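Local coordinates for pirin-like protein YhaK (Escherichia coli, PDB 2VEC) that lacks quercetin 2,3-dioxygenase activity and belongs to a redox-sensitive subclass of enterobacterial bicupins, its precise cellular role remaining open, at residues R31-D37 with L225-D229; N104-A108 with L152-L156; A113-T118 with L176-Q180; E193-L199 with A237-A243. All coordinates share one frame; numbering follows the deposited sequence.

Interaction 1: R31-D37 with L225-D229; sequences RQCGQAD and LTCGD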
# COMPACT_ATOMS: atom_id res chain seq x y z
N ARG A 31 -8.69 -18.76 0.34
CA ARG A 31 -9.55 -17.58 0.17
C ARG A 31 -10.44 -17.86 -1.05
O ARG A 31 -9.93 -18.25 -2.10
CB ARG A 31 -8.67 -16.35 -0.07
CG ARG A 31 -9.36 -15.02 -0.40
CD ARG A 31 -8.28 -13.94 -0.56
NE ARG A 31 -8.84 -12.60 -0.74
CZ ARG A 31 -8.14 -11.46 -0.65
NH1 ARG A 31 -6.84 -11.45 -0.36
NH2 ARG A 31 -8.77 -10.31 -0.84
N GLN A 32 -11.75 -17.67 -0.93
CA GLN A 32 -12.61 -18.16 -2.01
C GLN A 32 -12.87 -17.32 -3.27
O GLN A 32 -12.89 -17.91 -4.37
CB GLN A 32 -13.88 -18.85 -1.48
CG GLN A 32 -13.92 -20.32 -1.92
CD GLN A 32 -14.21 -21.28 -0.77
OE1 GLN A 32 -13.50 -21.29 0.24
NE2 GLN A 32 -15.25 -22.11 -0.94
N CYS A 33 -13.05 -16.00 -3.15
CA CYS A 33 -13.24 -15.11 -4.33
C CYS A 33 -14.50 -15.56 -5.14
O CYS A 33 -15.06 -16.62 -4.85
CB CYS A 33 -11.94 -15.09 -5.19
SG CYS A 33 -11.62 -13.62 -6.27
N GLY A 34 -14.98 -14.80 -6.12
CA GLY A 34 -14.45 -13.50 -6.50
C GLY A 34 -15.38 -12.35 -6.21
O GLY A 34 -14.91 -11.24 -5.82
N GLN A 35 -16.68 -12.63 -6.40
CA GLN A 35 -17.77 -11.63 -6.31
C GLN A 35 -17.88 -11.00 -4.93
O GLN A 35 -17.84 -9.77 -4.81
CB GLN A 35 -19.12 -12.19 -6.77
CG GLN A 35 -19.45 -11.92 -8.26
CD GLN A 35 -18.93 -10.56 -8.75
OE1 GLN A 35 -19.41 -9.50 -8.29
NE2 GLN A 35 -17.94 -10.58 -9.71
N ALA A 36 -18.01 -11.84 -3.91
CA ALA A 36 -18.04 -11.37 -2.52
C ALA A 36 -16.63 -11.26 -1.91
O ALA A 36 -16.37 -10.34 -1.14
CB ALA A 36 -18.90 -12.27 -1.67
N ASP A 37 -15.74 -12.18 -2.28
CA ASP A 37 -14.40 -12.29 -1.68
C ASP A 37 -14.54 -12.26 -0.14
O ASP A 37 -13.88 -11.47 0.55
CB ASP A 37 -13.49 -11.17 -2.23
CG ASP A 37 -12.02 -11.34 -1.84
OD1 ASP A 37 -11.65 -12.41 -1.32
OD2 ASP A 37 -11.22 -10.41 -2.08
N LEU A 225 -6.17 -10.02 -12.60
CA LEU A 225 -5.81 -10.29 -11.21
C LEU A 225 -7.00 -10.83 -10.46
O LEU A 225 -8.10 -10.25 -10.52
CB LEU A 225 -5.28 -9.00 -10.54
CG LEU A 225 -3.87 -8.53 -10.97
CD1 LEU A 225 -3.84 -7.77 -12.29
CD2 LEU A 225 -3.24 -7.65 -9.83
N THR A 226 -6.81 -11.96 -9.79
CA THR A 226 -7.84 -12.51 -8.93
C THR A 226 -7.66 -11.93 -7.53
O THR A 226 -6.75 -11.13 -7.31
CB THR A 226 -7.83 -14.07 -8.94
OG1 THR A 226 -9.07 -14.54 -8.37
CG2 THR A 226 -6.66 -14.62 -8.18
N CYS A 227 -8.54 -12.28 -6.60
CA CYS A 227 -8.53 -11.67 -5.27
C CYS A 227 -7.16 -11.88 -4.62
O CYS A 227 -6.67 -13.01 -4.58
CB CYS A 227 -9.61 -12.31 -4.38
SG CYS A 227 -11.29 -12.06 -5.00
N GLY A 228 -6.57 -10.80 -4.10
CA GLY A 228 -5.27 -10.88 -3.45
C GLY A 228 -4.04 -10.98 -4.37
O GLY A 228 -2.92 -10.94 -3.86
N ASP A 229 -4.21 -10.99 -5.69
CA ASP A 229 -3.03 -11.04 -6.61
C ASP A 229 -2.33 -9.71 -6.64
O ASP A 229 -2.98 -8.65 -6.50
CB ASP A 229 -3.46 -11.29 -8.07
CG ASP A 229 -3.56 -12.74 -8.45
OD1 ASP A 229 -3.16 -13.67 -7.69
OD2 ASP A 229 -4.10 -12.98 -9.56
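Cys-33 and Cys-227 are joined by a disulfide, SG to SG 2.0 Å, that ties the loop ahead of strand 45-48 to the turn between strands 220-225 and 230-234. The bridge has a chi3 of 76°, and on the Cys-33 side the sulfur stands anti to the backbone N (chi1 -156°), which carries it out across the gap to its partner. The peptide bond from Cys-33 to Gly-34 is cis.

A salt bridge lies beside the disulfide. Arg-31 grips Asp-37 side-on: its NE meets OD1 of Asp-37 at 2.9 Å in a straight bond lying in the guanidinium plane, and its NH2 reaches OD2 of the same carboxylate at 2.7 Å. Both bonds are made on the syn side of the carboxylate. In the second, each atom has a further partner: NH2 donates to O of Ile-209, and OD2 accepts from N of Gly-211.

Packing does the rest. The held carboxylate leans on the bridge, with CG of Asp-37 3.3 Å from SG of Cys-227, while one face of the guanidinium lies over the peptide from Cys-227 to Gly-228, NH1 of Arg-31 coming 3.5 Å from CA of Gly-228. Thr-226 to Asp-229 form a type II beta turn with Gly-228 at positive phi. The arrangement is an interdomain disulfide, joining the N-terminal loop to a turn between strands of the C-terminal cupin domain of a bicupin.

Interaction 2: N104-A108 with L152-L156; sequences NHVQA and LIQKL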
# COMPACT_ATOMS: atom_id res chain seq x y z
N ASN A 104 7.70 8.77 19.99
CA ASN A 104 6.67 9.13 19.01
C ASN A 104 5.55 8.09 18.97
O ASN A 104 5.80 6.89 19.10
CB ASN A 104 7.25 9.30 17.62
CG ASN A 104 8.36 10.31 17.56
OD1 ASN A 104 9.45 10.00 17.09
ND2 ASN A 104 8.10 11.52 18.04
N HIS A 105 4.31 8.57 18.84
CA HIS A 105 3.15 7.67 18.83
C HIS A 105 2.04 8.22 17.94
O HIS A 105 1.89 9.43 17.77
CB HIS A 105 2.63 7.44 20.24
CG HIS A 105 2.30 8.70 20.97
ND1 HIS A 105 1.05 9.29 20.91
CD2 HIS A 105 3.06 9.51 21.74
CE1 HIS A 105 1.06 10.40 21.63
NE2 HIS A 105 2.27 10.56 22.15
N VAL A 106 1.25 7.29 17.40
CA VAL A 106 0.13 7.64 16.57
C VAL A 106 -0.82 6.45 16.60
O VAL A 106 -0.38 5.31 16.66
CB VAL A 106 0.60 7.97 15.11
CG1 VAL A 106 1.32 6.77 14.45
CG2 VAL A 106 -0.56 8.48 14.25
N GLN A 107 -2.12 6.73 16.56
CA GLN A 107 -3.15 5.70 16.44
C GLN A 107 -3.77 5.78 15.05
O GLN A 107 -3.96 6.88 14.52
CB GLN A 107 -4.28 5.94 17.45
CG GLN A 107 -3.88 6.01 18.90
CD GLN A 107 -5.08 6.41 19.78
OE1 GLN A 107 -6.23 6.10 19.44
NE2 GLN A 107 -4.82 7.12 20.87
N ALA A 108 -4.13 4.63 14.48
CA ALA A 108 -4.80 4.61 13.18
C ALA A 108 -5.96 3.63 13.17
O ALA A 108 -5.77 2.50 13.55
CB ALA A 108 -3.81 4.26 12.09
N LEU A 152 8.23 12.52 10.37
CA LEU A 152 8.29 11.18 10.99
C LEU A 152 6.98 10.41 10.79
O LEU A 152 7.01 9.22 10.50
CB LEU A 152 8.57 11.29 12.51
CG LEU A 152 9.99 11.71 12.91
CD1 LEU A 152 10.13 11.61 14.41
CD2 LEU A 152 11.02 10.86 12.21
N ILE A 153 5.85 11.09 10.97
CA ILE A 153 4.54 10.43 10.95
C ILE A 153 3.55 11.32 10.19
O ILE A 153 3.45 12.53 10.47
CB ILE A 153 4.02 10.26 12.41
CG1 ILE A 153 4.89 9.29 13.21
CG2 ILE A 153 2.50 9.84 12.44
CD1 ILE A 153 4.63 9.31 14.72
N GLN A 154 2.86 10.73 9.23
CA GLN A 154 1.75 11.39 8.55
C GLN A 154 0.59 10.41 8.48
O GLN A 154 0.81 9.18 8.35
CB GLN A 154 2.13 11.75 7.13
CG GLN A 154 3.34 12.69 7.04
CD GLN A 154 3.84 12.76 5.62
OE1 GLN A 154 3.29 13.48 4.79
NE2 GLN A 154 4.87 11.98 5.33
N LYS A 155 -0.62 10.94 8.50
CA LYS A 155 -1.80 10.10 8.27
C LYS A 155 -2.69 10.75 7.22
O LYS A 155 -2.68 11.97 7.09
CB LYS A 155 -2.61 10.00 9.56
CG LYS A 155 -2.05 9.06 10.60
CD LYS A 155 -3.18 8.61 11.56
CE LYS A 155 -3.78 9.73 12.40
NZ LYS A 155 -4.88 9.11 13.27
N LEU A 156 -3.50 9.93 6.54
CA LEU A 156 -4.45 10.38 5.53
C LEU A 156 -5.75 9.61 5.67
O LEU A 156 -5.77 8.38 5.83
CB LEU A 156 -3.86 10.18 4.10
CG LEU A 156 -4.78 10.42 2.86
CD1 LEU A 156 -3.98 10.99 1.72
CD2 LEU A 156 -5.45 9.09 2.40
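Val-106 and Ile-153 reach toward each other tip to tip, CB of Val-106 lying 3.8 Å from CG2 of Ile-153. The isoleucine presents this methyl because CG2 stands anti to its backbone N, while the other branch runs on to CD1, which rests 3.9 Å from CB of Asn-104. Two residues on, Lys-155 slides past Val-106 in the opposite direction, its methylene CD 3.8 Å from CG2 of the valine. At the far end of the contact Leu-152 crosses the side chain of Asn-104 at about a right angle.

The two strands run nearly parallel, 16° apart, but their axes stay 8.7 Å from each other, too far for backbone-to-backbone pairing, and side chains bridge the gap: strand 105-109 is an edge strand of one sheet and strand 153-157 an edge strand of the other, facing across the beta sandwich of the N-terminal cupin. Leu-114, from the strand beside 153-157, packs against both Val-106 and Ile-153.

Lys-155 makes the polar link. A bend at chi3 (-65°) turns its ammonium group back toward the opposing backbone, where NZ donates to the carbonyl O of Gln-107 at 2.7 Å, meeting it almost head-on at a C=O...N angle of 169°. The same nitrogen forms a salt bridge with Glu-112.

Interaction 3: A113-T118 with L176-Q180; sequences ALLLST and LQLRQ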
# COMPACT_ATOMS: atom_id res chain seq x y z
N ALA A 113 -4.68 5.74 6.23
CA ALA A 113 -3.35 5.32 5.81
C ALA A 113 -2.31 6.10 6.64
O ALA A 113 -2.48 7.30 6.94
CB ALA A 113 -3.16 5.58 4.28
N LEU A 114 -1.25 5.41 7.02
CA LEU A 114 -0.23 5.96 7.91
C LEU A 114 1.12 5.77 7.23
O LEU A 114 1.42 4.65 6.80
CB LEU A 114 -0.27 5.16 9.22
CG LEU A 114 0.90 5.20 10.22
CD1 LEU A 114 1.07 6.60 10.84
CD2 LEU A 114 0.64 4.22 11.32
N LEU A 115 1.94 6.82 7.19
CA LEU A 115 3.32 6.68 6.73
C LEU A 115 4.30 6.91 7.89
O LEU A 115 4.27 7.95 8.56
CB LEU A 115 3.62 7.64 5.57
CG LEU A 115 5.05 7.58 5.04
CD1 LEU A 115 5.31 6.29 4.22
CD2 LEU A 115 5.41 8.80 4.18
N LEU A 116 5.17 5.94 8.14
CA LEU A 116 6.27 6.13 9.10
C LEU A 116 7.56 6.24 8.32
O LEU A 116 7.93 5.30 7.63
CB LEU A 116 6.32 4.92 10.06
CG LEU A 116 5.02 4.65 10.82
CD1 LEU A 116 5.12 3.32 11.57
CD2 LEU A 116 4.77 5.80 11.79
N SER A 117 8.22 7.39 8.43
CA SER A 117 9.49 7.64 7.73
C SER A 117 10.51 7.28 8.77
O SER A 117 10.73 8.05 9.71
CB SER A 117 9.61 9.10 7.29
OG SER A 117 8.64 9.31 6.27
N THR A 118 11.04 6.06 8.67
CA THR A 118 11.74 5.46 9.81
C THR A 118 13.17 5.97 9.89
O THR A 118 13.73 6.48 8.90
CB THR A 118 11.73 3.92 9.78
OG1 THR A 118 12.51 3.46 8.68
CG2 THR A 118 10.30 3.37 9.62
N LEU A 176 -0.22 11.93 1.28
CA LEU A 176 0.98 11.70 2.12
C LEU A 176 2.21 12.08 1.33
O LEU A 176 2.30 11.80 0.13
CB LEU A 176 1.11 10.21 2.50
CG LEU A 176 -0.05 9.61 3.34
CD1 LEU A 176 -0.08 8.04 3.23
CD2 LEU A 176 -0.02 10.08 4.85
N GLN A 177 3.16 12.72 1.98
CA GLN A 177 4.39 13.13 1.27
C GLN A 177 5.42 12.03 1.43
O GLN A 177 5.82 11.70 2.55
CB GLN A 177 4.90 14.43 1.85
CG GLN A 177 6.21 14.87 1.24
CD GLN A 177 6.60 16.22 1.79
OE1 GLN A 177 5.91 17.20 1.56
NE2 GLN A 177 7.66 16.26 2.59
N LEU A 178 5.91 11.49 0.31
CA LEU A 178 6.96 10.47 0.34
C LEU A 178 8.33 11.06 0.05
O LEU A 178 8.45 12.07 -0.67
CB LEU A 178 6.66 9.40 -0.72
CG LEU A 178 5.34 8.63 -0.55
CD1 LEU A 178 5.19 7.69 -1.80
CD2 LEU A 178 5.34 7.83 0.72
N ARG A 179 9.38 10.45 0.59
CA ARG A 179 10.73 10.84 0.19
C ARG A 179 11.30 9.89 -0.88
O ARG A 179 12.51 9.88 -1.12
CB ARG A 179 11.66 10.93 1.41
CG ARG A 179 11.71 9.69 2.26
CD ARG A 179 12.71 9.89 3.36
NE ARG A 179 12.63 8.82 4.34
CZ ARG A 179 13.28 8.80 5.49
NH1 ARG A 179 14.12 9.82 5.84
NH2 ARG A 179 13.11 7.75 6.30
N GLN A 180 10.40 9.12 -1.50
CA GLN A 180 10.67 8.36 -2.74
C GLN A 180 9.90 9.00 -3.88
O GLN A 180 8.89 9.68 -3.64
CB GLN A 180 10.17 6.91 -2.65
CG GLN A 180 10.84 6.09 -1.55
CD GLN A 180 10.25 6.37 -0.14
OE1 GLN A 180 9.13 6.84 0.01
NE2 GLN A 180 11.04 6.08 0.89
O HOH W 1 15.68 8.96 8.54
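Strand 112-116 of the N-terminal cupin domain meets the short edge strand 176-177 of the C-terminal one, and the residues after it, at the domain interface of this bicupin. The contact is buried, part apolar and part polar.

In the apolar part, Leu-115 is central. With CG anti to the backbone N (chi1 179°), its two methyls are directed at 176-180: CD2 lies 3.6 Å from CD2 of Leu-178, the two side chains crossing obliquely, and also 3.4 Å from the carbonyl O of Gln-177. That carbonyl accepts a hydrogen bond from the side-chain amide of Asn-150. Leu-176 fills in beside them, its CD1 4.1 Å from CB of Ala-113, while Ala-167 of strand 163-168 packs against both Leu-176 and Leu-178 from the C-terminal domain.

The polar part belongs to Arg-179, whose chain, extended from CG to NE, reaches Ser-117 and Thr-118. One face of its guanidinium lies over CB of Ser-117, which sits 3.7 Å above the plane toward the rim; OG of Ser-117 is bound to Asn-150. NH2 forms a salt bridge with Asp-86, whose OD1 accepts from the amide of Thr-118 as well, and NH1 bonds to the carbonyl of Arg-148. A water links the same groups, donating to O of Thr-118 and accepting from NH1 of Arg-179. In the direct bond, the same NH2 of Arg-179 donates in the guanidinium plane to a lone pair of Thr-118 O, 3.0 Å away, with an N-H...O angle of 140°.

Interaction 4: E193-L199 with A237-A243; sequences ESANFQL and ANITLVA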
# COMPACT_ATOMS: atom_id res chain seq x y z
N GLU A 193 -16.90 -0.98 -13.47
CA GLU A 193 -16.42 0.41 -13.47
C GLU A 193 -14.93 0.42 -13.84
O GLU A 193 -14.25 -0.59 -13.72
CB GLU A 193 -16.57 1.07 -12.09
CG GLU A 193 -17.99 1.40 -11.64
CD GLU A 193 -18.01 2.52 -10.57
OE1 GLU A 193 -17.48 2.34 -9.44
OE2 GLU A 193 -18.60 3.58 -10.86
N SER A 194 -14.43 1.57 -14.30
CA SER A 194 -13.02 1.67 -14.67
C SER A 194 -12.40 2.98 -14.21
O SER A 194 -13.11 3.96 -13.96
CB SER A 194 -12.84 1.54 -16.19
OG SER A 194 -13.60 2.49 -16.88
N ALA A 195 -11.07 2.99 -14.12
CA ALA A 195 -10.29 4.16 -13.69
C ALA A 195 -9.01 4.19 -14.51
O ALA A 195 -8.38 3.13 -14.71
CB ALA A 195 -9.97 4.08 -12.19
N ASN A 196 -8.64 5.38 -14.98
CA ASN A 196 -7.45 5.54 -15.82
C ASN A 196 -6.34 6.25 -15.03
O ASN A 196 -6.62 7.15 -14.20
CB ASN A 196 -7.81 6.33 -17.11
CG ASN A 196 -6.59 6.52 -18.04
OD1 ASN A 196 -6.01 7.61 -18.10
ND2 ASN A 196 -6.20 5.45 -18.75
N PHE A 197 -5.09 5.87 -15.31
CA PHE A 197 -3.91 6.38 -14.60
C PHE A 197 -2.80 6.72 -15.61
O PHE A 197 -2.52 5.94 -16.53
CB PHE A 197 -3.41 5.40 -13.53
CG PHE A 197 -4.49 4.98 -12.56
CD1 PHE A 197 -4.65 5.65 -11.34
CD2 PHE A 197 -5.36 3.95 -12.88
CE1 PHE A 197 -5.66 5.28 -10.43
CE2 PHE A 197 -6.39 3.57 -12.00
CZ PHE A 197 -6.53 4.23 -10.77
N GLN A 198 -2.18 7.88 -15.42
CA GLN A 198 -1.03 8.30 -16.20
C GLN A 198 0.18 8.04 -15.31
O GLN A 198 0.23 8.50 -14.17
CB GLN A 198 -1.13 9.79 -16.56
CG GLN A 198 -2.20 10.12 -17.64
CD GLN A 198 -2.02 11.48 -18.35
OE1 GLN A 198 -2.17 12.56 -17.75
NE2 GLN A 198 -1.77 11.44 -19.66
N LEU A 199 1.15 7.30 -15.80
CA LEU A 199 2.27 6.89 -14.98
C LEU A 199 3.46 7.83 -15.18
O LEU A 199 3.74 8.27 -16.32
CB LEU A 199 2.66 5.43 -15.30
CG LEU A 199 1.86 4.25 -14.71
CD1 LEU A 199 2.13 4.08 -13.25
CD2 LEU A 199 0.36 4.33 -14.93
N ALA A 237 2.92 4.01 -20.11
CA ALA A 237 2.68 5.34 -19.61
C ALA A 237 1.22 5.57 -19.17
O ALA A 237 0.93 6.53 -18.46
CB ALA A 237 3.08 6.35 -20.62
N ASN A 238 0.30 4.70 -19.61
CA ASN A 238 -1.11 4.84 -19.25
C ASN A 238 -1.68 3.48 -18.99
O ASN A 238 -1.44 2.55 -19.78
CB ASN A 238 -1.95 5.45 -20.39
CG ASN A 238 -1.73 6.93 -20.57
OD1 ASN A 238 -2.30 7.76 -19.84
ND2 ASN A 238 -0.94 7.28 -21.58
N ILE A 239 -2.44 3.36 -17.92
CA ILE A 239 -3.04 2.09 -17.53
C ILE A 239 -4.49 2.31 -17.11
O ILE A 239 -4.79 3.25 -16.36
CB ILE A 239 -2.29 1.41 -16.35
CG1 ILE A 239 -0.82 1.07 -16.70
CG2 ILE A 239 -2.98 0.11 -16.01
CD1 ILE A 239 -0.02 0.51 -15.49
N THR A 240 -5.38 1.48 -17.63
CA THR A 240 -6.79 1.53 -17.27
C THR A 240 -7.09 0.27 -16.50
O THR A 240 -6.71 -0.82 -16.96
CB THR A 240 -7.70 1.57 -18.50
OG1 THR A 240 -7.48 2.79 -19.20
CG2 THR A 240 -9.17 1.51 -18.08
N LEU A 241 -7.76 0.43 -15.36
CA LEU A 241 -8.14 -0.69 -14.52
C LEU A 241 -9.63 -0.87 -14.59
O LEU A 241 -10.39 0.11 -14.48
CB LEU A 241 -7.80 -0.40 -13.05
CG LEU A 241 -6.31 -0.17 -12.72
CD1 LEU A 241 -6.17 -0.06 -11.22
CD2 LEU A 241 -5.43 -1.30 -13.31
N VAL A 242 -10.06 -2.12 -14.70
CA VAL A 242 -11.51 -2.39 -14.85
C VAL A 242 -11.92 -3.45 -13.83
O VAL A 242 -11.30 -4.54 -13.77
CB VAL A 242 -11.85 -2.92 -16.28
CG1 VAL A 242 -13.37 -3.17 -16.42
CG2 VAL A 242 -11.35 -1.96 -17.37
N ALA A 243 -12.94 -3.15 -13.04
CA ALA A 243 -13.36 -4.08 -11.99
C ALA A 243 -14.17 -5.23 -12.53
O ALA A 243 -15.07 -5.04 -13.34
CB ALA A 243 -14.12 -3.35 -10.87
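Ala-195 and Leu-241 exchange a pair of backbone hydrogen bonds, N of Leu-241 to O of Ala-195 at 2.8 Å and N of Ala-195 to O of Leu-241 at 3.0 Å. Phe-197 and Ile-239 repeat the exchange two residues on, and single bonds finish the run: Ala-243 N to Glu-193 O at one end, Leu-199 N to Ala-237 O at the other. In this last bond the donor stands 40° above the carbonyl plane. Ser-194, Asn-196 and Gln-198 occupy the non-hydrogen-bonded pairs with Val-242, Thr-240 and Asn-238; the carbonyls of Ser-194 and Asn-196 turn outward and are taken by the side chains of Lys-162 and Gln-163.

One side-chain bond crosses as well. Asn-196 has CG anti to its backbone N, and from there its ND2 donates to OG1 of Thr-240 at 3.0 Å, with the hydroxyl close to the amide plane. Beside it, Gln-198 and Asn-238 lie side by side and point the same way, their amide planes 26° apart.

The other face is apolar. Phe-197 and Leu-241 cross at about a right angle, CE2 to CD1 3.7 Å, and CD2 of Leu-199 touches CD1 of Ile-239 at 3.9 Å. The phenyl ring also meets His-185 edge-to-face. A largely polar outer face and an apolar face turned to strands 183-189, 203-208 and 247-254 mark one sheet of a cupin beta sandwich, here the C-terminal domain's.

In the fold
The four contacts show how a bicupin is held together at successive levels. Interaction 2 joins the two sheets of the N-terminal cupin and interaction 4 pairs neighbouring strands of one C-terminal sheet; their centres are about 30 Å apart, on opposite sides of the chain's centre. Interactions 1 and 3 link the N-terminal part of the chain to the C-terminal domain at two separate places, about 28 Å apart between centres. Interactions 2 and 3 touch through the adjacent strands 112-116 and 153-157, making the domain interface continuous with the N-terminal sandwich. Along the chain, 31-37 comes first and 225-229 falls between the two strands of interaction 4, enclosing interactions 2 and 3.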